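Local atomic coordinates of N-alpha-acetyltransferase 35, NatC auxiliary subunit (Saccharomyces cerevisiae, PDB entry 6YGA), a protein that serves as the auxiliary subunit of the NatC N-terminal acetyltransferase, which acetylates the N-terminal methionine of L-A virus Gag protein. Residues 194-197 with 198-202; 225-228 with 229-233; 615-618 with 619-623. All blocks are in the same frame, centred on the assembly; numbering follows the deposited sequence.

Contact 1: 194-197 with 198-202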
ATOM      1  N   ASP B 194     -29.174 -12.259 -13.081  1.00 68.38           N
ATOM      2  CA  ASP B 194     -29.999 -13.404 -13.452  1.00 72.99           C
ATOM      3  C   ASP B 194     -29.666 -13.895 -14.856  1.00 73.82           C
ATOM      4  O   ASP B 194     -29.590 -15.106 -15.095  1.00 73.68           O
ATOM      5  CB  ASP B 194     -31.479 -13.039 -13.348  1.00 79.44           C
ATOM      6  CG  ASP B 194     -31.873 -12.591 -11.954  1.00 83.31           C
ATOM      7  OD1 ASP B 194     -31.324 -13.137 -10.972  1.00 83.31           O
ATOM      8  OD2 ASP B 194     -32.732 -11.692 -11.838  1.00 86.36           O
ATOM      9  N   VAL B 195     -29.451 -12.969 -15.792  1.00 74.14           N
ATOM     10  CA  VAL B 195     -29.128 -13.354 -17.163  1.00 74.77           C
ATOM     11  C   VAL B 195     -27.779 -14.060 -17.218  1.00 72.16           C
ATOM     12  O   VAL B 195     -27.616 -15.067 -17.917  1.00 72.79           O
ATOM     13  CB  VAL B 195     -29.162 -12.119 -18.083  1.00 74.30           C
ATOM     14  CG1 VAL B 195     -28.787 -12.500 -19.508  1.00 75.04           C
ATOM     15  CG2 VAL B 195     -30.538 -11.469 -18.045  1.00 75.01           C
ATOM     16  N   VAL B 196     -26.798 -13.553 -16.468  1.00 69.58           N
ATOM     17  CA  VAL B 196     -25.460 -14.136 -16.492  1.00 68.33           C
ATOM     18  C   VAL B 196     -25.472 -15.546 -15.911  1.00 69.48           C
ATOM     19  O   VAL B 196     -24.862 -16.466 -16.469  1.00 69.97           O
ATOM     20  CB  VAL B 196     -24.471 -13.219 -15.747  1.00 64.05           C
ATOM     21  CG1 VAL B 196     -23.084 -13.838 -15.713  1.00 61.45           C
ATOM     22  CG2 VAL B 196     -24.430 -11.846 -16.404  1.00 64.00           C
ATOM     23  N   ILE B 197     -26.168 -15.743 -14.789  1.00 71.23           N
ATOM     24  CA  ILE B 197     -26.218 -17.068 -14.176  1.00 71.95           C
ATOM     25  C   ILE B 197     -26.974 -18.043 -15.069  1.00 75.06           C
ATOM     26  O   ILE B 197     -26.576 -19.205 -15.219  1.00 76.80           O
ATOM     27  CB  ILE B 197     -26.839 -16.983 -12.770  1.00 71.10           C
ATOM     28  CG1 ILE B 197     -26.007 -16.067 -11.878  1.00 69.56           C
ATOM     29  CG2 ILE B 197     -26.943 -18.364 -12.139  1.00 72.06           C
ATOM     30  CD1 ILE B 197     -26.654 -15.788 -10.547  1.00 70.42           C
ATOM     31  N   ASN B 198     -28.071 -17.587 -15.682  1.00 78.18           N
ATOM     32  CA  ASN B 198     -28.807 -18.445 -16.605  1.00 83.94           C
ATOM     33  C   ASN B 198     -27.959 -18.799 -17.821  1.00 82.46           C
ATOM     34  O   ASN B 198     -27.973 -19.946 -18.282  1.00 85.01           O
ATOM     35  CB  ASN B 198     -30.108 -17.765 -17.036  1.00 90.46           C
ATOM     36  CG  ASN B 198     -31.128 -17.691 -15.914  1.00 96.19           C
ATOM     37  OD1 ASN B 198     -31.033 -18.415 -14.923  1.00 98.38           O
ATOM     38  ND2 ASN B 198     -32.118 -16.818 -16.072  1.00 98.78           N
ATOM     39  N   SER B 199     -27.208 -17.829 -18.350  1.00 79.44           N
ATOM     40  CA  SER B 199     -26.339 -18.100 -19.492  1.00 78.97           C
ATOM     41  C   SER B 199     -25.279 -19.138 -19.144  1.00 77.33           C
ATOM     42  O   SER B 199     -24.990 -20.034 -19.946  1.00 79.43           O
ATOM     43  CB  SER B 199     -25.685 -16.804 -19.973  1.00 77.98           C
ATOM     44  OG  SER B 199     -24.689 -17.062 -20.947  1.00 80.36           O
ATOM     45  N   LEU B 200     -24.693 -19.034 -17.950  1.00 72.08           N
ATOM     46  CA  LEU B 200     -23.687 -20.001 -17.522  1.00 70.39           C
ATOM     47  C   LEU B 200     -24.311 -21.364 -17.243  1.00 72.95           C
ATOM     48  O   LEU B 200     -23.691 -22.402 -17.502  1.00 73.35           O
ATOM     49  CB  LEU B 200     -22.960 -19.478 -16.284  1.00 67.66           C
ATOM     50  CG  LEU B 200     -22.127 -18.210 -16.476  1.00 65.21           C
ATOM     51  CD1 LEU B 200     -21.944 -17.466 -15.161  1.00 62.35           C
ATOM     52  CD2 LEU B 200     -20.779 -18.558 -17.084  1.00 64.63           C
ATOM     53  N   THR B 201     -25.536 -21.381 -16.711  1.00 75.86           N
ATOM     54  CA  THR B 201     -26.222 -22.649 -16.486  1.00 80.21           C
ATOM     55  C   THR B 201     -26.566 -23.330 -17.806  1.00 87.60           C
ATOM     56  O   THR B 201     -26.410 -24.549 -17.940  1.00 90.81           O
ATOM     57  CB  THR B 201     -27.480 -22.424 -15.644  1.00 79.13           C
ATOM     58  OG1 THR B 201     -27.106 -22.113 -14.297  1.00 78.75           O
ATOM     59  CG2 THR B 201     -28.368 -23.662 -15.642  1.00 79.62           C
ATOM     60  N   GLU B 202     -27.023 -22.558 -18.796  1.00 92.16           N
ATOM     61  CA  GLU B 202     -27.351 -23.135 -20.097  1.00 98.68           C
ATOM     62  C   GLU B 202     -26.123 -23.751 -20.756  1.00 97.15           C
ATOM     63  O   GLU B 202     -26.213 -24.814 -21.383  1.00 99.62           O
ATOM     64  CB  GLU B 202     -27.971 -22.073 -21.004  1.00107.12           C
ATOM     65  CG  GLU B 202     -29.361 -21.625 -20.580  1.00116.09           C
ATOM     66  CD  GLU B 202     -29.909 -20.514 -21.454  1.00124.89           C
ATOM     67  OE1 GLU B 202     -29.260 -20.175 -22.466  1.00128.21           O
ATOM     68  OE2 GLU B 202     -30.988 -19.976 -21.126  1.00128.27           O
TER
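The carboxamide of Asn198 turns one flat face to the backbone carbonyl of Asp194, whose oxygen sits almost straight above the amide carbon, with Asp194 O 3.1 Å from Asn198 CG. Because the N-H bonds of ND2 lie in the plane of the group, they do not point at an oxygen placed over its face, and ND2 makes no hydrogen bond to it. The group is brought there by a first torsion that sets CG beside the residue's own backbone N (chi1 -70°), folding the amide back over the preceding turn. Asp194 O is instead bonded by Asn198 N at 3.0 Å. The next two rungs repeat the pattern, Ser199 N to Val195 O at 2.8 Å and Leu200 N to Val196 O at 3.0 Å.

Ile197 O is held twice by one residue. Thr201 N donates to it at 2.8 Å, and the hydroxyl Thr201 OG1 adds a second bond to Ile197 O at 3.1 Å. The two donors come from opposite faces of the carbonyl plane, with OG1 well above it, so the threonine straddles the oxygen and its hydroxyl donates its proton back to the helix backbone.

Among the apolar groups, Val196 and Leu200 lie side by side and point the same way, one turn apart, with Val196 CG1 3.8 Å from Leu200 CD1. This pair belongs to the inward side: Val196 also packs on Tyr157 and Val231, and Leu200 on Ile227 and Ile228. Lys146 of helix 142-167 forms a salt bridge with Glu202. With Asp194, Val195 and Asn198 exposed and Val196 and Leu200 buried, this is an amphipathic alpha-helix, here the first arm of an antiparallel helical hairpin with helix 215-231.

Contact 2: 225-228 with 229-233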
ATOM      1  N   LYS B 225     -18.649 -23.715 -13.296  1.00 67.68           N
ATOM      2  CA  LYS B 225     -19.246 -23.566 -11.971  1.00 64.65           C
ATOM      3  C   LYS B 225     -18.469 -22.566 -11.125  1.00 61.48           C
ATOM      4  O   LYS B 225     -19.056 -21.854 -10.302  1.00 58.95           O
ATOM      5  CB  LYS B 225     -19.319 -24.917 -11.265  1.00 63.28           C
ATOM      6  CG  LYS B 225     -20.239 -25.934 -11.916  1.00 64.36           C
ATOM      7  CD  LYS B 225     -20.297 -27.210 -11.090  1.00 65.58           C
ATOM      8  CE  LYS B 225     -21.319 -28.189 -11.644  1.00 70.14           C
ATOM      9  NZ  LYS B 225     -21.415 -29.427 -10.820  1.00 73.51           N
ATOM     10  N   ILE B 226     -17.146 -22.507 -11.304  1.00 60.94           N
ATOM     11  CA  ILE B 226     -16.338 -21.510 -10.603  1.00 57.27           C
ATOM     12  C   ILE B 226     -16.782 -20.106 -10.993  1.00 55.89           C
ATOM     13  O   ILE B 226     -16.965 -19.231 -10.137  1.00 53.82           O
ATOM     14  CB  ILE B 226     -14.839 -21.728 -10.888  1.00 55.57           C
ATOM     15  CG1 ILE B 226     -14.300 -22.927 -10.106  1.00 56.40           C
ATOM     16  CG2 ILE B 226     -14.034 -20.483 -10.548  1.00 51.09           C
ATOM     17  CD1 ILE B 226     -12.818 -23.172 -10.319  1.00 55.58           C
ATOM     18  N   ILE B 227     -16.982 -19.878 -12.294  1.00 56.70           N
ATOM     19  CA  ILE B 227     -17.415 -18.565 -12.764  1.00 57.24           C
ATOM     20  C   ILE B 227     -18.767 -18.199 -12.163  1.00 59.42           C
ATOM     21  O   ILE B 227     -18.996 -17.048 -11.774  1.00 58.81           O
ATOM     22  CB  ILE B 227     -17.441 -18.535 -14.304  1.00 56.50           C
ATOM     23  CG1 ILE B 227     -16.029 -18.764 -14.858  1.00 56.50           C
ATOM     24  CG2 ILE B 227     -17.998 -17.214 -14.815  1.00 54.98           C
ATOM     25  CD1 ILE B 227     -15.936 -18.714 -16.368  1.00 57.94           C
ATOM     26  N   ILE B 228     -19.675 -19.175 -12.059  1.00 61.33           N
ATOM     27  CA  ILE B 228     -20.972 -18.934 -11.428  1.00 59.68           C
ATOM     28  C   ILE B 228     -20.787 -18.469  -9.987  1.00 58.10           C
ATOM     29  O   ILE B 228     -21.471 -17.548  -9.523  1.00 55.27           O
ATOM     30  CB  ILE B 228     -21.848 -20.199 -11.509  1.00 59.47           C
ATOM     31  CG1 ILE B 228     -22.290 -20.444 -12.953  1.00 61.12           C
ATOM     32  CG2 ILE B 228     -23.049 -20.089 -10.578  1.00 58.10           C
ATOM     33  CD1 ILE B 228     -23.182 -21.651 -13.130  1.00 62.12           C
ATOM     34  N   CYS B 229     -19.854 -19.089  -9.262  1.00 58.65           N
ATOM     35  CA  CYS B 229     -19.605 -18.690  -7.881  1.00 59.83           C
ATOM     36  C   CYS B 229     -19.058 -17.270  -7.802  1.00 59.61           C
ATOM     37  O   CYS B 229     -19.422 -16.509  -6.898  1.00 61.02           O
ATOM     38  CB  CYS B 229     -18.642 -19.671  -7.218  1.00 60.35           C
ATOM     39  SG  CYS B 229     -19.275 -21.359  -7.088  1.00 63.45           S
ATOM     40  N   LEU B 230     -18.179 -16.893  -8.735  1.00 59.86           N
ATOM     41  CA  LEU B 230     -17.626 -15.541  -8.715  1.00 57.54           C
ATOM     42  C   LEU B 230     -18.703 -14.504  -9.007  1.00 56.80           C
ATOM     43  O   LEU B 230     -18.668 -13.395  -8.463  1.00 55.00           O
ATOM     44  CB  LEU B 230     -16.478 -15.421  -9.721  1.00 57.63           C
ATOM     45  CG  LEU B 230     -15.244 -16.296  -9.476  1.00 58.67           C
ATOM     46  CD1 LEU B 230     -14.330 -16.312 -10.697  1.00 59.85           C
ATOM     47  CD2 LEU B 230     -14.490 -15.820  -8.248  1.00 55.85           C
ATOM     48  N   VAL B 231     -19.664 -14.847  -9.871  1.00 55.53           N
ATOM     49  CA  VAL B 231     -20.770 -13.941 -10.157  1.00 56.06           C
ATOM     50  C   VAL B 231     -21.652 -13.761  -8.928  1.00 55.91           C
ATOM     51  O   VAL B 231     -22.262 -12.700  -8.738  1.00 56.31           O
ATOM     52  CB  VAL B 231     -21.569 -14.464 -11.367  1.00 57.82           C
ATOM     53  CG1 VAL B 231     -22.788 -13.596 -11.622  1.00 59.03           C
ATOM     54  CG2 VAL B 231     -20.680 -14.511 -12.599  1.00 55.41           C
ATOM     55  N   HIS B 232     -21.714 -14.768  -8.063  1.00 57.49           N
ATOM     56  CA  HIS B 232     -22.537 -14.706  -6.864  1.00 60.24           C
ATOM     57  C   HIS B 232     -21.897 -13.920  -5.729  1.00 57.98           C
ATOM     58  O   HIS B 232     -22.503 -13.822  -4.657  1.00 58.34           O
ATOM     59  CB  HIS B 232     -22.858 -16.117  -6.375  1.00 63.76           C
ATOM     60  CG  HIS B 232     -24.073 -16.714  -7.013  1.00 68.43           C
ATOM     61  ND1 HIS B 232     -25.353 -16.375  -6.634  1.00 70.33           N
ATOM     62  CD2 HIS B 232     -24.202 -17.633  -7.999  1.00 70.52           C
ATOM     63  CE1 HIS B 232     -26.220 -17.057  -7.361  1.00 72.35           C
ATOM     64  NE2 HIS B 232     -25.548 -17.828  -8.196  1.00 72.42           N
ATOM     65  N   LEU B 233     -20.699 -13.365  -5.924  1.00 56.08           N
ATOM     66  CA  LEU B 233     -20.043 -12.658  -4.830  1.00 54.36           C
ATOM     67  C   LEU B 233     -20.754 -11.355  -4.495  1.00 55.37           C
ATOM     68  O   LEU B 233     -20.624 -10.852  -3.373  1.00 54.94           O
ATOM     69  CB  LEU B 233     -18.577 -12.383  -5.164  1.00 50.92           C
ATOM     70  CG  LEU B 233     -17.622 -13.572  -5.032  1.00 51.50           C
ATOM     71  CD1 LEU B 233     -16.211 -13.181  -5.453  1.00 51.02           C
ATOM     72  CD2 LEU B 233     -17.635 -14.103  -3.609  1.00 49.87           C
TER
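Ile228 O is approached by two parts of His232. The backbone N of His232 donates to Ile228 O at 3.1 Å, a rather bent bond with an N-H...O angle of 135°, while the imidazole presents its edge to the same oxygen, which lies near the ring plane with His232 CD2 also 3.1 Å away. The CG2 methyl of Ile228 meets this edge too, in the plane of the ring and 3.7 Å from His232 CD2; it is carried there by a torsion that leaves CG2 opposite the backbone N and CG1 beside it (chi1 -70°). The rotation of the ring is further fixed by a hydrogen bond from its other side, between ND1 and Asp235, and by stacking with the ring of His246.

The preceding rungs are more regular. Leu230 N reaches Ile226 O at 3.0 Å in the carbonyl plane, and Val231 N reaches Ile227 O at 3.0 Å. Ile226 and Leu230 run alongside each other, with Ile226 CG2 4.2 Å from Leu230 CD1, and both pack on Leu97 of helix 85-104. Ile227 meets Cys151 and Val231 meets Tyr157, both of helix 142-167, whereas Cys229 touches Glu249 of helix 245-260. Side chains of helix 215-231 thus meet helices 85-104, 142-167, 193-209 and 245-260, as in the interior of an alpha-helical bundle.

Contact 3: 615-618 with 619-623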
ATOM      1  N   ILE B 615      25.600  -0.368  31.406  1.00 54.51           N
ATOM      2  CA  ILE B 615      26.582  -0.724  32.424  1.00 56.71           C
ATOM      3  C   ILE B 615      27.913  -0.095  32.030  1.00 63.15           C
ATOM      4  O   ILE B 615      28.562  -0.541  31.081  1.00 63.58           O
ATOM      5  CB  ILE B 615      26.711  -2.245  32.568  1.00 52.97           C
ATOM      6  CG1 ILE B 615      25.328  -2.888  32.657  1.00 50.38           C
ATOM      7  CG2 ILE B 615      27.531  -2.598  33.796  1.00 54.06           C
ATOM      8  CD1 ILE B 615      25.352  -4.389  32.515  1.00 50.76           C
ATOM      9  N   GLU B 616      28.322   0.945  32.754  1.00 69.20           N
ATOM     10  CA  GLU B 616      29.594   1.601  32.484  1.00 75.33           C
ATOM     11  C   GLU B 616      30.730   1.056  33.338  1.00 76.20           C
ATOM     12  O   GLU B 616      31.883   1.456  33.140  1.00 75.49           O
ATOM     13  CB  GLU B 616      29.471   3.116  32.697  1.00 82.51           C
ATOM     14  CG  GLU B 616      30.204   3.947  31.650  1.00 89.48           C
ATOM     15  CD  GLU B 616      29.578   3.838  30.269  1.00 94.69           C
ATOM     16  OE1 GLU B 616      28.435   4.311  30.089  1.00 96.33           O
ATOM     17  OE2 GLU B 616      30.224   3.269  29.363  1.00 97.91           O
ATOM     18  N   GLU B 617      30.435   0.154  34.269  1.00 76.73           N
ATOM     19  CA  GLU B 617      31.467  -0.443  35.098  1.00 77.53           C
ATOM     20  C   GLU B 617      32.305  -1.419  34.276  1.00 75.73           C
ATOM     21  O   GLU B 617      32.016  -1.713  33.113  1.00 75.21           O
ATOM     22  CB  GLU B 617      30.848  -1.152  36.302  1.00 80.04           C
ATOM     23  CG  GLU B 617      30.331  -0.220  37.396  1.00 81.96           C
ATOM     24  CD  GLU B 617      29.041   0.491  37.022  1.00 80.60           C
ATOM     25  OE1 GLU B 617      28.374   0.066  36.056  1.00 78.64           O
ATOM     26  OE2 GLU B 617      28.694   1.480  37.701  1.00 80.81           O
ATOM     27  N   LYS B 618      33.361  -1.927  34.899  1.00 75.02           N
ATOM     28  CA  LYS B 618      34.289  -2.809  34.214  1.00 74.72           C
ATOM     29  C   LYS B 618      34.656  -3.968  35.127  1.00 74.14           C
ATOM     30  O   LYS B 618      34.530  -3.890  36.351  1.00 76.14           O
ATOM     31  CB  LYS B 618      35.553  -2.057  33.771  1.00 77.41           C
ATOM     32  CG  LYS B 618      35.295  -0.937  32.774  1.00 77.68           C
ATOM     33  CD  LYS B 618      36.555  -0.128  32.519  1.00 79.94           C
ATOM     34  CE  LYS B 618      36.280   1.049  31.599  1.00 79.56           C
ATOM     35  NZ  LYS B 618      35.723   0.614  30.288  1.00 77.76           N
ATOM     36  N   GLY B 619      35.105  -5.056  34.507  1.00 72.84           N
ATOM     37  CA  GLY B 619      35.643  -6.167  35.272  1.00 72.56           C
ATOM     38  C   GLY B 619      34.572  -6.893  36.061  1.00 71.47           C
ATOM     39  O   GLY B 619      33.472  -7.168  35.565  1.00 71.40           O
ATOM     40  N   ALA B 620      34.899  -7.214  37.315  1.00 71.22           N
ATOM     41  CA  ALA B 620      33.972  -7.963  38.156  1.00 70.76           C
ATOM     42  C   ALA B 620      32.696  -7.172  38.418  1.00 69.81           C
ATOM     43  O   ALA B 620      31.605  -7.749  38.491  1.00 69.61           O
ATOM     44  CB  ALA B 620      34.650  -8.341  39.472  1.00 71.04           C
ATOM     45  N   ALA B 621      32.812  -5.851  38.569  1.00 67.59           N
ATOM     46  CA  ALA B 621      31.624  -5.032  38.782  1.00 64.69           C
ATOM     47  C   ALA B 621      30.715  -5.068  37.560  1.00 63.79           C
ATOM     48  O   ALA B 621      29.486  -5.125  37.690  1.00 62.82           O
ATOM     49  CB  ALA B 621      32.028  -3.597  39.121  1.00 63.22           C
ATOM     50  N   PHE B 622      31.305  -5.042  36.363  1.00 62.14           N
ATOM     51  CA  PHE B 622      30.522  -5.193  35.142  1.00 58.96           C
ATOM     52  C   PHE B 622      29.798  -6.533  35.115  1.00 59.07           C
ATOM     53  O   PHE B 622      28.632  -6.609  34.711  1.00 58.39           O
ATOM     54  CB  PHE B 622      31.437  -5.043  33.924  1.00 56.32           C
ATOM     55  CG  PHE B 622      30.757  -5.298  32.608  1.00 50.97           C
ATOM     56  CD1 PHE B 622      30.720  -6.572  32.067  1.00 49.61           C
ATOM     57  CD2 PHE B 622      30.173  -4.260  31.900  1.00 48.07           C
ATOM     58  CE1 PHE B 622      30.099  -6.810  30.857  1.00 48.18           C
ATOM     59  CE2 PHE B 622      29.553  -4.492  30.688  1.00 46.04           C
ATOM     60  CZ  PHE B 622      29.516  -5.771  30.166  1.00 46.17           C
ATOM     61  N   ASP B 623      30.471  -7.601  35.549  1.00 61.08           N
ATOM     62  CA  ASP B 623      29.885  -8.935  35.458  1.00 64.22           C
ATOM     63  C   ASP B 623      28.662  -9.072  36.354  1.00 63.52           C
ATOM     64  O   ASP B 623      27.683  -9.729  35.983  1.00 62.16           O
ATOM     65  CB  ASP B 623      30.929  -9.991  35.815  1.00 72.24           C
ATOM     66  CG  ASP B 623      31.974 -10.159  34.737  1.00 79.17           C
ATOM     67  OD1 ASP B 623      31.591 -10.408  33.575  1.00 80.30           O
ATOM     68  OD2 ASP B 623      33.176 -10.027  35.048  1.00 83.50           O
TER
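At the start of a long alpha-helix, 619-653, the side chain of Phe622 folds back over the incoming loop and packs against Ile615 and Glu617. Gly619 marks the turn with a positive phi of 69°, a backbone shape common for glycine. Lys618 O then faces the first turn of the helix and accepts two weak hydrogen bonds, a bent one from Ala621 N and a straighter one from Phe622 N, each at 3.4 Å.

In Phe622, CG is anti to the backbone N (chi1 175°), which turns the ring toward Ile615 and Glu617. Glu617 O approaches the ring obliquely, 3.4 Å from Phe622 CD2. Phe622 also forms an edge-to-face pair with Phe565. Glu617 CB rests against Ala621 CB at 3.9 Å, and the bent glutamate chain carries its carboxylate to a salt bridge with Lys625. Ile615, which also touches Leu626, crosses Phe622 at about a right angle, its CG2 methyl meeting Phe622 CD2 at 3.7 Å.

Contacts 1 and 2 form one packed unit, their centres 11 Å apart on helices that follow each other in the chain. Ile197 CD1 meets His232 NE2 at 3.3 Å, Leu200 CB meets Ile228 CG1 at 3.5 Å, and Val196 CG1 meets Val231 CG2 at 4.0 Å, so the two helices pack directly through these side chains. Contact 3 lies on the other side of the chain's centre, within the stretch assigned to NAA35-like TPR repeats; its centre is about 80 Å from that of contact 1 and 69 Å from that of contact 2. No other protein chain of the assembly touches any of the three, and all are contacts within this subunit.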